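Local coordinates for protein carboxylesterase SOBER1 (Arabidopsis thaliana, PDB 6AVX) that hydrolyses carboxylic esters with a preference for short acyl chains, shows phospholipase A2 activity, and dampens the hypersensitive response to the bacterial effector AvrBsT, at residues 7-12 / 102-107. The protein carries 1 engineered substitution. Numbering follows the deposited sequence.
Sequences FILWLH and VFICGL
Phe-7 opens the pairing of two parallel strands, 7-11 and 102-107, which run 19° apart: its carbonyl O accepts the N-H of Phe-103 at 2.9 Å, and its ring lies alongside Val-102, whose CG1 meets the ring edge near CD2. Ile-8 points to the other face of the sheet, where its CG2 rests on Cys-105 SG at 4.0 Å. Leu-9 bonds through both backbone groups, its N giving to Phe-103 O and its O taking Cys-105 N; in the conformer given for Ile-104, one of two modelled, its CB and CD2 both touch Ile-104 CD1, the two side chains lying side by side. On the face of Ile-8, the indole of Trp-10 swings over the partner strand: with CG anti to the backbone N (chi1 -172°), CE3 comes tightly to 3.4 Å from Cys-105 CB, and one ring face lies over Cys-105 O and Gly-106 CA. Cys-105 SG approaches the six-membered ring obliquely, 5.2 Å from its centroid. Leu-11 N reaches Cys-105 O at 2.8 Å in a bent bond, and its CD1 meets CG2 of that same Ile-104 conformer at 4.1 Å. Leu-11 O comes within 3.1 Å of Gly-106 CA and accepts Leu-107 N in a longer bond of 3.2 Å. Beyond the paired residues, His-12 turns away, its NE2 bonded to Ala-43 N. Strand 102-107 runs directly into Ser-108, the probable nucleophile, in a Gly-x-Ser-x-Gly sequence consistent with the nucleophile elbow of alpha/beta hydrolases. Both are inner strands of the parallel sheet, between edge strand 37-39 beside 7-11 and strand 127-131 beside 102-107; helix 75-94 packs on the face of Phe-7, Leu-9 and Ile-104, and helix 198-212 on that of Trp-10 and Phe-103.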
# COMPACT_ATOMS: atom_id res chain seq x y z
N PHE A 7 -12.92 7.91 2.20
CA PHE A 7 -12.67 7.15 0.99
C PHE A 7 -11.50 6.22 1.27
O PHE A 7 -10.45 6.67 1.73
CB PHE A 7 -12.30 8.10 -0.14
CG PHE A 7 -11.95 7.41 -1.42
CD1 PHE A 7 -12.92 6.82 -2.19
CD2 PHE A 7 -10.64 7.35 -1.86
CE1 PHE A 7 -12.61 6.18 -3.37
CE2 PHE A 7 -10.32 6.72 -3.05
CZ PHE A 7 -11.30 6.13 -3.80
N ILE A 8 -11.68 4.93 1.00
CA ILE A 8 -10.65 3.92 1.24
C ILE A 8 -10.40 3.20 -0.08
O ILE A 8 -11.30 2.52 -0.61
CB ILE A 8 -11.05 2.92 2.34
CG1 ILE A 8 -11.45 3.68 3.61
CG2 ILE A 8 -9.91 1.96 2.59
CD1 ILE A 8 -11.96 2.80 4.74
N LEU A 9 -9.19 3.35 -0.60
CA LEU A 9 -8.75 2.68 -1.81
C LEU A 9 -7.94 1.47 -1.39
O LEU A 9 -6.97 1.61 -0.64
CB LEU A 9 -7.88 3.65 -2.61
CG LEU A 9 -7.33 3.11 -3.92
CD1 LEU A 9 -8.46 2.78 -4.86
CD2 LEU A 9 -6.35 4.08 -4.55
N TRP A 10 -8.31 0.28 -1.85
CA TRP A 10 -7.61 -0.95 -1.53
C TRP A 10 -6.98 -1.52 -2.79
O TRP A 10 -7.68 -1.74 -3.78
CB TRP A 10 -8.56 -2.00 -0.95
CG TRP A 10 -7.79 -3.20 -0.46
CD1 TRP A 10 -7.29 -4.22 -1.21
CD2 TRP A 10 -7.37 -3.44 0.88
NE1 TRP A 10 -6.58 -5.10 -0.41
CE2 TRP A 10 -6.62 -4.64 0.88
CE3 TRP A 10 -7.57 -2.79 2.09
CZ2 TRP A 10 -6.07 -5.18 2.04
CZ3 TRP A 10 -7.01 -3.33 3.25
CH2 TRP A 10 -6.29 -4.52 3.21
N LEU A 11 -5.68 -1.81 -2.74
CA LEU A 11 -4.90 -2.27 -3.89
C LEU A 11 -4.48 -3.71 -3.68
O LEU A 11 -3.72 -4.02 -2.75
CB LEU A 11 -3.68 -1.37 -4.07
CG LEU A 11 -4.01 0.11 -4.24
CD1 LEU A 11 -2.77 0.96 -4.28
CD2 LEU A 11 -4.88 0.34 -5.48
N HIS A 12 -4.98 -4.60 -4.54
CA HIS A 12 -4.73 -6.03 -4.44
C HIS A 12 -3.28 -6.37 -4.77
O HIS A 12 -2.51 -5.57 -5.29
CB HIS A 12 -5.69 -6.78 -5.38
CG HIS A 12 -5.44 -6.53 -6.84
ND1 HIS A 12 -4.38 -7.09 -7.53
CD2 HIS A 12 -6.11 -5.78 -7.75
CE1 HIS A 12 -4.42 -6.68 -8.79
NE2 HIS A 12 -5.46 -5.89 -8.95
N VAL A 102 -8.90 10.46 2.97
CA VAL A 102 -8.53 9.46 1.97
C VAL A 102 -7.52 8.53 2.60
O VAL A 102 -6.48 8.99 3.11
CB VAL A 102 -7.93 10.12 0.73
CG1 VAL A 102 -7.35 9.08 -0.23
CG2 VAL A 102 -8.97 11.00 0.03
N PHE A 103 -7.77 7.24 2.53
CA PHE A 103 -6.85 6.21 3.01
C PHE A 103 -6.54 5.27 1.87
O PHE A 103 -7.45 4.84 1.16
CB PHE A 103 -7.47 5.45 4.19
CG PHE A 103 -7.69 6.32 5.37
CD1 PHE A 103 -8.81 7.12 5.47
CD2 PHE A 103 -6.73 6.39 6.36
CE1 PHE A 103 -8.97 7.98 6.56
CE2 PHE A 103 -6.90 7.23 7.44
CZ PHE A 103 -8.01 8.02 7.53
N ILE A 104 -5.26 4.97 1.68
CA ILE A 104 -4.80 4.03 0.66
C ILE A 104 -4.24 2.82 1.39
O ILE A 104 -3.42 2.97 2.29
CB ILE A 104 -3.71 4.66 -0.24
CG1 ILE A 104 -4.04 6.11 -0.63
CG2 ILE A 104 -3.49 3.79 -1.47
CD1 ILE A 104 -5.33 6.28 -1.37
N CYS A 105 -4.66 1.63 0.98
CA CYS A 105 -4.23 0.40 1.63
C CYS A 105 -3.92 -0.63 0.56
O CYS A 105 -4.48 -0.58 -0.54
CB CYS A 105 -5.35 -0.19 2.49
SG CYS A 105 -6.17 0.91 3.64
N GLY A 106 -3.10 -1.61 0.89
CA GLY A 106 -2.89 -2.68 -0.06
C GLY A 106 -2.01 -3.79 0.47
O GLY A 106 -1.21 -3.60 1.40
N LEU A 107 -2.15 -4.95 -0.16
CA LEU A 107 -1.41 -6.16 0.18
C LEU A 107 -0.28 -6.41 -0.80
O LEU A 107 -0.51 -6.49 -2.01
CB LEU A 107 -2.35 -7.36 0.16
CG LEU A 107 -1.70 -8.72 0.45
CD1 LEU A 107 -1.12 -8.78 1.87
CD2 LEU A 107 -2.68 -9.85 0.22